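Local coordinates for protein beta-gamma-crystallin (PDB 4IAU) that is of unknown function but binds calcium and belongs to the beta/gamma-crystallin family of Greek-key proteins, at residues G37-Y42 with F76-T81; E127-A132 with A155-E160; A116-G121 with G141-A146; L8-G13 with I25-A30. All coordinates share one frame; numbering follows the deposited sequence. Where two conformers were deposited one is given.

From the N terminus, contact 4 comes first. It closes the loop that holds strand 15-18 and brings segment 25-30 beside the end of strand 5-9. Contact 1 follows in series, pairs strand 38-42 with 75-78 and closes a loop holding strand 57-61. L8 of contact 4 packs on F41 and F76 of contact 1. I40 and V79 of contact 1 meet L117 of contact 3, joining the first half of the chain to the second. Contact 3 closes the loop holding strands 123-126 and 135-138. Contact 2 crosses it, tying the turn after 123-126 to the last strand, 158-161. I118 and M159 touch where they meet. Contacts 2 and 4 lie at far ends, with centres about 41 Å apart.

Contact 1: G37-Y42 with F76-T81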
loop_
_atom_site.group_PDB
_atom_site.type_symbol
_atom_site.label_atom_id
_atom_site.label_comp_id
_atom_site.label_asym_id
_atom_site.label_seq_id
_atom_site.Cartn_x
_atom_site.Cartn_y
_atom_site.Cartn_z
ATOM N N GLY A 37 -5.067 -7.351 -9.753
ATOM C CA GLY A 37 -4.583 -6.189 -9.028
ATOM C C GLY A 37 -3.307 -6.488 -8.256
ATOM O O GLY A 37 -2.487 -7.324 -8.631
HETATM N N MSE A 38 -3.109 -5.730 -7.174
HETATM C CA MSE A 38 -1.948 -5.833 -6.311
HETATM C C MSE A 38 -2.448 -5.719 -4.869
HETATM O O MSE A 38 -3.279 -4.853 -4.591
HETATM C CB MSE A 38 -0.951 -4.718 -6.588
HETATM C CG MSE A 38 -0.306 -4.815 -7.934
HETATM SE SE MSE A 38 1.079 -3.438 -8.124
HETATM C CE MSE A 38 1.183 -2.946 -6.271
ATOM N N TRP A 39 -1.957 -6.573 -3.991
ATOM C CA TRP A 39 -2.430 -6.615 -2.643
ATOM C C TRP A 39 -1.271 -6.574 -1.647
ATOM O O TRP A 39 -0.197 -7.079 -1.923
ATOM C CB TRP A 39 -3.253 -7.893 -2.383
ATOM C CG TRP A 39 -4.554 -7.927 -3.116
ATOM C CD1 TRP A 39 -4.741 -8.093 -4.460
ATOM C CD2 TRP A 39 -5.850 -7.760 -2.552
ATOM N NE1 TRP A 39 -6.089 -8.060 -4.762
ATOM C CE2 TRP A 39 -6.789 -7.865 -3.606
ATOM C CE3 TRP A 39 -6.333 -7.583 -1.232
ATOM C CZ2 TRP A 39 -8.178 -7.764 -3.382
ATOM C CZ3 TRP A 39 -7.702 -7.477 -1.006
ATOM C CH2 TRP A 39 -8.602 -7.567 -2.094
ATOM N N ILE A 40 -1.540 -6.044 -0.463
ATOM C CA ILE A 40 -0.570 -6.034 0.617
ATOM C C ILE A 40 -1.211 -6.740 1.794
ATOM O O ILE A 40 -2.381 -6.509 2.133
ATOM C CB ILE A 40 -0.113 -4.610 1.028
ATOM C CG1 ILE A 40 0.165 -3.753 -0.187
ATOM C CG2 ILE A 40 1.113 -4.712 1.934
ATOM C CD1 ILE A 40 0.459 -2.321 0.055
ATOM N N PHE A 41 -0.434 -7.619 2.417
ATOM C CA PHE A 41 -0.811 -8.443 3.555
ATOM C C PHE A 41 0.023 -8.044 4.753
ATOM O O PHE A 41 1.220 -7.763 4.604
ATOM C CB PHE A 41 -0.652 -9.935 3.255
ATOM C CG PHE A 41 -1.426 -10.340 2.000
ATOM C CD1 PHE A 41 -0.832 -10.118 0.752
ATOM C CD2 PHE A 41 -2.705 -10.883 2.097
ATOM C CE1 PHE A 41 -1.604 -10.396 -0.369
ATOM C CE2 PHE A 41 -3.453 -11.117 0.964
ATOM C CZ PHE A 41 -2.886 -10.847 -0.254
ATOM N N TYR A 42 -0.599 -8.059 5.950
ATOM C CA TYR A 42 0.042 -7.557 7.137
ATOM C C TYR A 42 -0.139 -8.540 8.288
ATOM O O TYR A 42 -1.201 -9.135 8.453
ATOM C CB TYR A 42 -0.575 -6.217 7.554
ATOM C CG TYR A 42 -0.558 -5.172 6.462
ATOM C CD1 TYR A 42 -1.563 -5.113 5.517
ATOM C CD2 TYR A 42 0.472 -4.244 6.359
ATOM C CE1 TYR A 42 -1.553 -4.182 4.502
ATOM C CE2 TYR A 42 0.494 -3.269 5.363
ATOM C CZ TYR A 42 -0.546 -3.227 4.432
ATOM O OH TYR A 42 -0.613 -2.291 3.445
ATOM N N PHE A 76 -5.379 -7.111 5.238
ATOM C CA PHE A 76 -4.850 -7.079 3.879
ATOM C C PHE A 76 -5.730 -6.156 3.079
ATOM O O PHE A 76 -6.910 -5.939 3.389
ATOM C CB PHE A 76 -4.745 -8.489 3.268
ATOM C CG PHE A 76 -6.018 -9.309 3.271
ATOM C CD1 PHE A 76 -6.325 -10.089 4.366
ATOM C CD2 PHE A 76 -6.895 -9.309 2.201
ATOM C CE1 PHE A 76 -7.485 -10.869 4.358
ATOM C CE2 PHE A 76 -8.025 -10.076 2.219
ATOM C CZ PHE A 76 -8.338 -10.865 3.296
ATOM N N ARG A 77 -5.153 -5.599 1.994
ATOM C CA ARG A 77 -5.906 -4.629 1.208
ATOM C C ARG A 77 -5.331 -4.514 -0.186
ATOM O O ARG A 77 -4.130 -4.728 -0.399
ATOM C CB ARG A 77 -5.931 -3.238 1.887
ATOM C CG ARG A 77 -4.524 -2.687 2.163
ATOM C CD ARG A 77 -4.633 -1.314 2.822
ATOM N NE ARG A 77 -3.349 -0.899 3.350
ATOM C CZ ARG A 77 -3.189 0.156 4.158
ATOM N NH1 ARG A 77 -4.238 0.931 4.450
ATOM N NH2 ARG A 77 -2.015 0.442 4.667
ATOM N N PRO A 78 -6.151 -4.119 -1.153
ATOM C CA PRO A 78 -5.666 -3.869 -2.497
ATOM C C PRO A 78 -4.987 -2.506 -2.565
ATOM O O PRO A 78 -5.221 -1.601 -1.779
ATOM C CB PRO A 78 -6.954 -3.907 -3.338
ATOM C CG PRO A 78 -8.019 -3.363 -2.383
ATOM C CD PRO A 78 -7.631 -3.903 -1.049
ATOM N N VAL A 79 -4.147 -2.363 -3.598
ATOM C CA VAL A 79 -3.549 -1.099 -3.925
ATOM C C VAL A 79 -4.424 -0.493 -5.022
ATOM O O VAL A 79 -4.341 -0.847 -6.199
ATOM C CB VAL A 79 -2.093 -1.238 -4.370
ATOM C CG1 VAL A 79 -1.479 0.130 -4.663
ATOM C CG2 VAL A 79 -1.259 -1.985 -3.301
ATOM N N LYS A 80 -5.332 0.408 -4.658
ATOM C CA LYS A 80 -6.413 0.768 -5.558
ATOM C C LYS A 80 -5.973 1.735 -6.661
ATOM O O LYS A 80 -6.716 1.946 -7.627
ATOM C CB LYS A 80 -7.627 1.359 -4.797
ATOM C CG LYS A 80 -8.216 0.345 -3.819
ATOM C CD LYS A 80 -9.606 0.783 -3.344
ATOM C CE LYS A 80 -9.563 2.073 -2.560
ATOM N NZ LYS A 80 -8.563 2.157 -1.467
ATOM N N THR A 81 -4.760 2.249 -6.586
ATOM C CA THR A 81 -4.192 3.041 -7.670
ATOM C C THR A 81 -3.325 2.232 -8.593
ATOM O O THR A 81 -2.671 2.854 -9.462
ATOM C CB THR A 81 -3.462 4.286 -7.114
ATOM O OG1 THR A 81 -2.361 3.813 -6.428
ATOM C CG2 THR A 81 -4.399 5.193 -6.347
HETATM O O HOH W 1 -5.033 -3.513 -7.006
#
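P78 lies over one face of the W39 indole, on one side of an antiparallel strand pair. P78 CB sits 3.9 Å from the centroid of the six-membered W39 ring, almost on the ring normal, in a CH-pi contact. P78 CD meets W39 CZ3 at 3.6 Å. On the same side, F41 and F76 have nearly parallel rings that are slid apart and barely overlap. In the conformer described, F41 CD2 comes 3.4 Å from F76 CB. L8 and V6 of strand 5-9 also pack here.

I40, R77 and Y42 are also tightly held. Backbone bonds run both ways between I40 and R77, and V79 N donates to M38 O. R77 CG lies between its backbone N and carbonyl carbon (chi1 56°), and the chain then extends to NE. NE donates to Y42 OH at 3.1 Å, with the hydroxyl in the guanidinium plane. Y42 OH also bonds to F94 O, while R77 NH2 bonds to the carbonyls of F94 and G96.

The M38 end is looser. This selenomethionine is partly exposed and has two conformers. A water bridges the two backbones here. It accepts from M38 N at 2.9 Å and donates to V79 O.

I40, R77 and V79 face Y89 of strand 86-89, which runs up to the calcium ligand K90. The arrangement is an edge-strand pairing of a crystallin Greek key. Strand 75-78 is the outer strand of its three-stranded sheet, and Y89 belongs to the second crystallin domain.

Contact 2: E127-A132 with A155-E160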
loop_
_atom_site.group_PDB
_atom_site.type_symbol
_atom_site.label_atom_id
_atom_site.label_comp_id
_atom_site.label_asym_id
_atom_site.label_seq_id
_atom_site.Cartn_x
_atom_site.Cartn_y
_atom_site.Cartn_z
ATOM N N GLU A 127 7.454 19.311 0.294
ATOM C CA GLU A 127 7.373 19.322 1.748
ATOM C C GLU A 127 6.601 20.579 2.231
ATOM O O GLU A 127 6.634 20.901 3.397
ATOM C CB GLU A 127 8.722 19.231 2.358
ATOM C CG GLU A 127 9.400 17.888 2.128
ATOM C CD GLU A 127 10.697 17.754 2.937
ATOM O OE1 GLU A 127 11.045 18.637 3.734
ATOM O OE2 GLU A 127 11.390 16.757 2.710
ATOM N N GLN A 128 5.906 21.241 1.319
ATOM C CA GLN A 128 4.941 22.292 1.631
ATOM C C GLN A 128 3.671 22.022 0.891
ATOM O O GLN A 128 3.695 21.302 -0.126
ATOM C CB GLN A 128 5.524 23.660 1.214
ATOM C CG GLN A 128 6.698 24.089 2.028
ATOM C CD GLN A 128 7.288 25.386 1.545
ATOM O OE1 GLN A 128 6.589 26.429 1.499
ATOM N NE2 GLN A 128 8.566 25.294 1.212
ATOM N N TYR A 129 2.553 22.558 1.352
ATOM C CA TYR A 129 1.301 22.410 0.643
ATOM C C TYR A 129 1.358 23.161 -0.684
ATOM O O TYR A 129 2.126 24.122 -0.907
ATOM C CB TYR A 129 0.160 22.934 1.510
ATOM C CG TYR A 129 -0.035 22.205 2.798
ATOM C CD1 TYR A 129 -0.189 20.816 2.810
ATOM C CD2 TYR A 129 -0.093 22.889 3.994
ATOM C CE1 TYR A 129 -0.378 20.135 4.004
ATOM C CE2 TYR A 129 -0.297 22.206 5.170
ATOM C CZ TYR A 129 -0.414 20.831 5.178
ATOM O OH TYR A 129 -0.682 20.134 6.349
ATOM N N ASP A 130 0.491 22.745 -1.607
ATOM C CA ASP A 130 0.189 23.493 -2.813
ATOM C C ASP A 130 1.404 23.763 -3.669
ATOM O O ASP A 130 1.491 24.780 -4.368
ATOM C CB ASP A 130 -0.588 24.802 -2.492
ATOM C CG ASP A 130 -1.292 25.364 -3.671
ATOM O OD1 ASP A 130 -1.741 24.586 -4.537
ATOM O OD2 ASP A 130 -1.511 26.604 -3.635
ATOM N N TYR A 131 2.334 22.786 -3.688
ATOM C CA TYR A 131 3.394 22.771 -4.677
ATOM C C TYR A 131 4.367 23.927 -4.489
ATOM O O TYR A 131 5.039 24.374 -5.412
ATOM C CB TYR A 131 2.899 22.710 -6.133
ATOM C CG TYR A 131 1.635 21.849 -6.240
ATOM C CD1 TYR A 131 1.582 20.531 -5.816
ATOM C CD2 TYR A 131 0.467 22.402 -6.784
ATOM C CE1 TYR A 131 0.422 19.783 -5.926
ATOM C CE2 TYR A 131 -0.730 21.662 -6.863
ATOM C CZ TYR A 131 -0.702 20.356 -6.433
ATOM O OH TYR A 131 -1.846 19.570 -6.505
ATOM N N ALA A 132 4.542 24.354 -3.242
ATOM C CA ALA A 132 5.514 25.351 -2.860
ATOM C C ALA A 132 6.844 24.717 -2.459
ATOM O O ALA A 132 6.888 23.623 -1.921
ATOM C CB ALA A 132 4.953 26.248 -1.717
ATOM N N ALA A 155 6.999 14.429 6.197
ATOM C CA ALA A 155 7.060 15.756 5.618
ATOM C C ALA A 155 6.335 15.975 4.318
ATOM O O ALA A 155 6.124 17.135 3.925
ATOM C CB ALA A 155 8.525 16.181 5.474
ATOM N N LEU A 156 5.966 14.928 3.595
ATOM C CA LEU A 156 5.329 15.115 2.300
ATOM C C LEU A 156 3.989 15.809 2.471
ATOM O O LEU A 156 3.107 15.246 3.154
ATOM C CB LEU A 156 5.166 13.774 1.607
ATOM C CG LEU A 156 4.528 13.801 0.216
ATOM C CD1 LEU A 156 5.435 14.526 -0.774
ATOM C CD2 LEU A 156 4.239 12.397 -0.269
ATOM N N LYS A 157 3.787 16.937 1.827
ATOM C CA LYS A 157 2.593 17.741 1.959
ATOM C C LYS A 157 1.839 17.967 0.678
ATOM O O LYS A 157 0.621 18.268 0.736
ATOM C CB LYS A 157 2.910 19.075 2.640
ATOM C CG LYS A 157 3.035 18.954 4.137
ATOM C CD LYS A 157 3.282 20.348 4.776
ATOM C CE LYS A 157 3.214 20.295 6.293
ATOM N NZ LYS A 157 4.216 19.388 6.919
ATOM N N SER A 158 2.441 17.879 -0.491
ATOM C CA SER A 158 1.736 17.960 -1.733
ATOM C C SER A 158 2.494 17.175 -2.788
ATOM O O SER A 158 3.716 16.951 -2.646
ATOM C CB SER A 158 1.457 19.386 -2.185
ATOM O OG SER A 158 2.619 20.158 -2.364
HETATM N N MSE A 159 1.781 16.726 -3.822
HETATM C CA MSE A 159 2.346 15.848 -4.835
HETATM C C MSE A 159 1.619 16.126 -6.125
HETATM O O MSE A 159 0.426 15.946 -6.211
HETATM C CB MSE A 159 2.280 14.396 -4.346
HETATM C CG MSE A 159 2.964 13.383 -5.221
HETATM SE SE MSE A 159 3.130 11.719 -4.238
HETATM C CE MSE A 159 3.240 10.521 -5.715
ATOM N N GLU A 160 2.378 16.601 -7.142
ATOM C CA GLU A 160 1.818 17.077 -8.385
ATOM C C GLU A 160 2.125 16.054 -9.478
ATOM O O GLU A 160 3.274 15.614 -9.634
ATOM C CB GLU A 160 2.415 18.463 -8.747
ATOM C CG GLU A 160 1.672 19.057 -9.913
ATOM C CD GLU A 160 1.673 20.548 -10.032
ATOM O OE1 GLU A 160 2.811 21.016 -9.922
ATOM O OE2 GLU A 160 0.619 21.216 -10.213
HETATM O O HOH W 2 6.604 19.244 5.711
#
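S158 OG links two backbone groups of the 127-132 loop. It donates to Q128 O at 2.7 Å, in the carbonyl plane, and accepts from Y131 N at 3.0 Å. A chi1 of 59° places OG between its own backbone N and carbonyl carbon, where it meets both partners.

Two tyrosines flank this centre. K157 CD lies 3.8 Å from the centroid of the Y129 ring, over its face. K157 CG comes against Y129 CE1 at 3.6 Å. The other ring, Y131, carries the E160 side chain on one face. The carboxylate stacks on it with planes 16° apart, and E160 OE2 approaches Y131 CD2 to 3.6 Å.

Water 2 sits at the opposite end of the contact from E160. It donates to E127 O and A155 O, and accepts from K157 NZ at 2.7 Å. E127 also lies against A155 CB, and its OE2 is held by A152 N.

Further out, K157 and S158 both face Y126, which makes a classic beta bulge. R107 adds a cation-pi contact to Y129. A155 directly follows D154, a calcium ligand.

The loop is the turn of the folded hairpin between strands 123-126 and 135-138. The chemistry implies that the S158 hydroxyl, donor to Q128 O and acceptor from Y131 N, is likely to help hold that turn in shape. K157 and E160 each set carbons against a ring, and K157 NZ also bonds the bridging water.

Contact 3: A116-G121 with G141-A146; sequences ALISQG and GVYVNA
I118 and Y143 meet on one side of an antiparallel strand pair. Y143 CB lies 3.4 Å from A116 O. CG is anti to the carbonyl carbon (chi1 -55°), which points it toward I118. A116 O stays near the ring edge, 3.7 Å from Y143 CD2. CE2 is the next atom out, and it packs on I118 CD1 at 3.8 Å and on I118 CG1. At the tip, OH bonds to G139 O. A148 and L149 of helix 146-149 also touch this side chain. At G141 a CB would point to this face and clash with Y143 OH.

An alanine in place of Y143 would probably leave I118 without its ring partner and G139 O without the hydroxyl.

Four backbone bonds hold the strands together, two between A116 and Y143 and two between I118 and G141. On the other face L117 and V142 lie side by side, with L117 CD2 at 3.9 Å from V142 CG1. L117 also reaches V79 and F94.

Strand 141-143 follows strands 123-126 and 135-138 in the chain but joins the sheet of 86-89, 98-101 and 115-118. This swap of the third strand is typical of the beta/gamma-crystallin domain.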
loop_
_atom_site.group_PDB
_atom_site.type_symbol
_atom_site.label_atom_id
_atom_site.label_comp_id
_atom_site.label_asym_id
_atom_site.label_seq_id
_atom_site.Cartn_x
_atom_site.Cartn_y
_atom_site.Cartn_z
ATOM N N ALA A 116 5.232 4.850 0.017
ATOM C CA ALA A 116 4.364 5.064 -1.130
ATOM C C ALA A 116 4.574 3.971 -2.166
ATOM O O ALA A 116 5.680 3.459 -2.320
ATOM C CB ALA A 116 4.611 6.397 -1.818
ATOM N N LEU A 117 3.506 3.686 -2.908
ATOM C CA LEU A 117 3.552 2.878 -4.099
ATOM C C LEU A 117 3.106 3.739 -5.270
ATOM O O LEU A 117 1.977 4.210 -5.276
ATOM C CB LEU A 117 2.649 1.638 -3.991
ATOM C CG LEU A 117 3.114 0.645 -2.942
ATOM C CD1 LEU A 117 2.043 -0.433 -2.709
ATOM C CD2 LEU A 117 4.426 -0.011 -3.349
ATOM N N ILE A 118 3.993 3.925 -6.260
ATOM C CA ILE A 118 3.635 4.686 -7.450
ATOM C C ILE A 118 3.475 3.682 -8.578
ATOM O O ILE A 118 4.453 3.059 -9.015
ATOM C CB ILE A 118 4.644 5.781 -7.810
ATOM C CG1 ILE A 118 4.857 6.732 -6.631
ATOM C CG2 ILE A 118 4.151 6.513 -9.040
ATOM C CD1 ILE A 118 5.792 7.896 -6.882
ATOM N N SER A 119 2.246 3.522 -9.065
ATOM C CA SER A 119 1.991 2.607 -10.168
ATOM C C SER A 119 2.056 3.302 -11.522
ATOM O O SER A 119 2.473 2.696 -12.510
ATOM C CB SER A 119 0.644 1.897 -10.013
ATOM O OG SER A 119 0.392 1.016 -11.113
ATOM N N GLN A 120 1.621 4.544 -11.612
ATOM C CA GLN A 120 1.536 5.231 -12.881
ATOM C C GLN A 120 1.842 6.696 -12.651
ATOM O O GLN A 120 1.464 7.257 -11.633
ATOM C CB GLN A 120 0.123 5.112 -13.470
ATOM C CG GLN A 120 0.013 5.363 -14.942
ATOM C CD GLN A 120 -1.442 5.284 -15.377
ATOM O OE1 GLN A 120 -1.864 4.309 -16.065
ATOM N NE2 GLN A 120 -2.436 6.032 -14.973
ATOM N N GLY A 121 2.483 7.312 -13.655
ATOM C CA GLY A 121 2.726 8.729 -13.671
ATOM C C GLY A 121 4.112 9.129 -13.165
ATOM O O GLY A 121 4.760 8.446 -12.428
ATOM N N GLY A 141 7.309 2.987 -8.963
ATOM C CA GLY A 141 8.233 2.304 -8.111
ATOM C C GLY A 141 7.604 1.972 -6.761
ATOM O O GLY A 141 6.474 2.327 -6.431
ATOM N N VAL A 142 8.437 1.277 -5.993
ATOM C CA VAL A 142 8.105 0.805 -4.630
ATOM C C VAL A 142 8.994 1.565 -3.662
ATOM O O VAL A 142 10.229 1.481 -3.750
ATOM C CB VAL A 142 8.339 -0.705 -4.549
ATOM C CG1 VAL A 142 8.125 -1.211 -3.159
ATOM C CG2 VAL A 142 7.440 -1.430 -5.545
ATOM N N TYR A 143 8.405 2.328 -2.753
ATOM C CA TYR A 143 9.144 3.247 -1.888
ATOM C C TYR A 143 8.798 2.932 -0.425
ATOM O O TYR A 143 7.811 3.419 0.109
ATOM C CB TYR A 143 8.837 4.691 -2.266
ATOM C CG TYR A 143 9.105 4.988 -3.703
ATOM C CD1 TYR A 143 10.386 5.274 -4.177
ATOM C CD2 TYR A 143 8.077 4.978 -4.645
ATOM C CE1 TYR A 143 10.632 5.532 -5.481
ATOM C CE2 TYR A 143 8.318 5.245 -5.949
ATOM C CZ TYR A 143 9.579 5.515 -6.398
ATOM O OH TYR A 143 9.861 5.807 -7.717
ATOM N N VAL A 144 9.590 2.061 0.220
ATOM C CA VAL A 144 9.222 1.527 1.499
ATOM C C VAL A 144 9.443 2.489 2.672
ATOM O O VAL A 144 8.959 2.213 3.774
ATOM C CB VAL A 144 9.935 0.184 1.823
ATOM C CG1 VAL A 144 9.596 -0.883 0.823
ATOM C CG2 VAL A 144 11.435 0.388 1.964
ATOM N N ASN A 145 10.131 3.594 2.427
ATOM C CA ASN A 145 10.337 4.612 3.448
ATOM C C ASN A 145 10.382 5.970 2.744
ATOM O O ASN A 145 10.432 6.089 1.529
ATOM C CB ASN A 145 11.607 4.294 4.292
ATOM C CG ASN A 145 12.872 4.226 3.451
ATOM O OD1 ASN A 145 12.983 4.797 2.436
ATOM N ND2 ASN A 145 13.813 3.343 3.796
ATOM N N ALA A 146 10.367 7.035 3.550
ATOM C CA ALA A 146 10.292 8.382 3.011
ATOM C C ALA A 146 11.568 8.785 2.264
ATOM O O ALA A 146 11.538 9.491 1.243
ATOM C CB ALA A 146 10.014 9.387 4.120
#

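Contact 4: L8-G13 with I25-A30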
loop_
_atom_site.group_PDB
_atom_site.type_symbol
_atom_site.label_atom_id
_atom_site.label_comp_id
_atom_site.label_asym_id
_atom_site.label_seq_id
_atom_site.Cartn_x
_atom_site.Cartn_y
_atom_site.Cartn_z
ATOM N N LEU A 8 -7.691 -16.668 -0.977
ATOM C CA LEU A 8 -6.960 -17.093 0.192
ATOM C C LEU A 8 -7.490 -18.442 0.628
ATOM O O LEU A 8 -8.675 -18.732 0.543
ATOM C CB LEU A 8 -7.083 -16.094 1.357
ATOM C CG LEU A 8 -6.437 -14.721 1.095
ATOM C CD1 LEU A 8 -6.824 -13.742 2.159
ATOM C CD2 LEU A 8 -4.963 -14.872 0.998
ATOM N N VAL A 9 -6.567 -19.317 1.059
ATOM C CA VAL A 9 -6.892 -20.693 1.422
ATOM C C VAL A 9 -6.316 -20.998 2.800
ATOM O O VAL A 9 -5.174 -20.660 3.117
ATOM C CB VAL A 9 -6.346 -21.679 0.370
ATOM C CG1 VAL A 9 -6.853 -23.086 0.661
ATOM C CG2 VAL A 9 -6.703 -21.272 -1.034
ATOM N N THR A 10 -7.133 -21.632 3.653
ATOM C CA THR A 10 -6.720 -22.055 4.973
ATOM C C THR A 10 -5.852 -23.289 4.890
ATOM O O THR A 10 -5.865 -24.018 3.912
ATOM C CB THR A 10 -7.922 -22.319 5.891
ATOM O OG1 THR A 10 -8.531 -23.498 5.413
ATOM C CG2 THR A 10 -8.876 -21.174 5.937
ATOM N N SER A 11 -5.171 -23.598 5.998
ATOM C CA SER A 11 -4.376 -24.823 6.047
ATOM C C SER A 11 -5.274 -26.040 5.874
ATOM O O SER A 11 -4.816 -27.076 5.420
ATOM C CB SER A 11 -3.629 -24.918 7.380
ATOM O OG SER A 11 -4.509 -24.983 8.462
ATOM N N GLY A 12 -6.540 -25.955 6.283
ATOM C CA GLY A 12 -7.476 -27.055 6.147
ATOM C C GLY A 12 -8.044 -27.251 4.793
ATOM O O GLY A 12 -8.730 -28.234 4.567
ATOM N N GLY A 13 -7.790 -26.314 3.863
ATOM C CA GLY A 13 -8.262 -26.392 2.509
ATOM C C GLY A 13 -9.450 -25.586 2.129
ATOM O O GLY A 13 -9.978 -25.795 1.055
ATOM N N ILE A 25 -9.569 -9.994 10.056
ATOM C CA ILE A 25 -9.990 -11.229 9.390
ATOM C C ILE A 25 -10.037 -12.282 10.485
ATOM O O ILE A 25 -9.048 -12.515 11.163
ATOM C CB ILE A 25 -9.084 -11.535 8.166
ATOM C CG1 ILE A 25 -9.604 -12.761 7.435
ATOM C CG2 ILE A 25 -7.630 -11.689 8.492
ATOM C CD1 ILE A 25 -10.905 -12.505 6.732
ATOM N N THR A 26 -11.163 -12.964 10.649
ATOM C CA THR A 26 -11.250 -13.984 11.723
ATOM C C THR A 26 -10.529 -15.270 11.343
ATOM O O THR A 26 -9.824 -15.891 12.141
ATOM C CB THR A 26 -12.709 -14.226 12.107
ATOM O OG1 THR A 26 -13.220 -13.065 12.765
ATOM C CG2 THR A 26 -12.762 -15.343 13.130
ATOM N N THR A 27 -10.652 -15.658 10.088
ATOM C CA THR A 27 -10.083 -16.865 9.572
ATOM C C THR A 27 -8.575 -16.730 9.435
ATOM O O THR A 27 -8.089 -15.685 9.029
ATOM C CB THR A 27 -10.676 -17.181 8.187
ATOM O OG1 THR A 27 -12.071 -17.490 8.332
ATOM C CG2 THR A 27 -10.059 -18.432 7.561
ATOM N N ASP A 28 -7.844 -17.785 9.762
ATOM C CA ASP A 28 -6.406 -17.879 9.545
ATOM C C ASP A 28 -6.158 -18.472 8.167
ATOM O O ASP A 28 -6.501 -19.639 7.903
ATOM C CB ASP A 28 -5.736 -18.736 10.586
ATOM C CG ASP A 28 -5.687 -18.153 11.979
ATOM O OD1 ASP A 28 -5.959 -16.979 12.164
ATOM O OD2 ASP A 28 -5.332 -18.914 12.897
ATOM N N PHE A 29 -5.561 -17.696 7.263
ATOM C CA PHE A 29 -5.222 -18.150 5.935
ATOM C C PHE A 29 -3.751 -18.496 5.822
ATOM O O PHE A 29 -2.901 -17.842 6.470
ATOM C CB PHE A 29 -5.639 -17.108 4.911
ATOM C CG PHE A 29 -7.144 -16.914 4.762
ATOM C CD1 PHE A 29 -7.915 -17.909 4.167
ATOM C CD2 PHE A 29 -7.789 -15.766 5.180
ATOM C CE1 PHE A 29 -9.270 -17.757 4.002
ATOM C CE2 PHE A 29 -9.116 -15.608 4.972
ATOM C CZ PHE A 29 -9.885 -16.588 4.391
ATOM N N ALA A 30 -3.453 -19.468 4.990
ATOM C CA ALA A 30 -2.094 -19.989 4.818
ATOM C C ALA A 30 -1.559 -19.830 3.385
ATOM O O ALA A 30 -0.331 -19.803 3.237
ATOM C CB ALA A 30 -2.053 -21.444 5.221
HETATM O O HOH W 3 -4.866 -21.768 8.093
#
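L8 and F29 carry the apolar part of this contact, with their side chains at about a right angle. L8 CB lies over one face of the ring, offset toward the rim, 3.4 Å from F29 CD1. This is a CH-pi contact. Further along the leucine, L8 CD1 packs on F29 CD2 at 3.8 Å. T27 CG2 lies over the opposite face of the ring, so the phenyl group is layered between the two residues. F29 CG is anti to the carbonyl carbon (chi1 -68°), which puts it 3.5 Å from L8 CB. An alanine in place of F29 would probably open a gap between L8 and T27 and leave both without the ring they rest on.

The methyl contacts are close. T10 CG2 and T27 CG2 stand 3.4 Å apart, tighter than usual for two carbons. T10 CG2 is equally near D28 O.

Direct hydrogen bonding across the segments is sparse. A30 N donates to V9 O at 2.8 Å. Within 8-13, a type I turn from T10 to G13 is closed by G13 N to T10 O. T10 OG1 is taken up by S14 OG.

Water 3 provides the indirect link. It accepts from S11 N and donates to D28 O at 2.7 Å. The D28 carboxylate turns to a salt bridge with R74.

The contact joins the end of strand 5-9 and its turn to the loop that leads into strand 31-36. Its chemistry implies that the two segments rest on a ring layered between L8 CB and T27 CG2, with one backbone bond and one bridging water beside it.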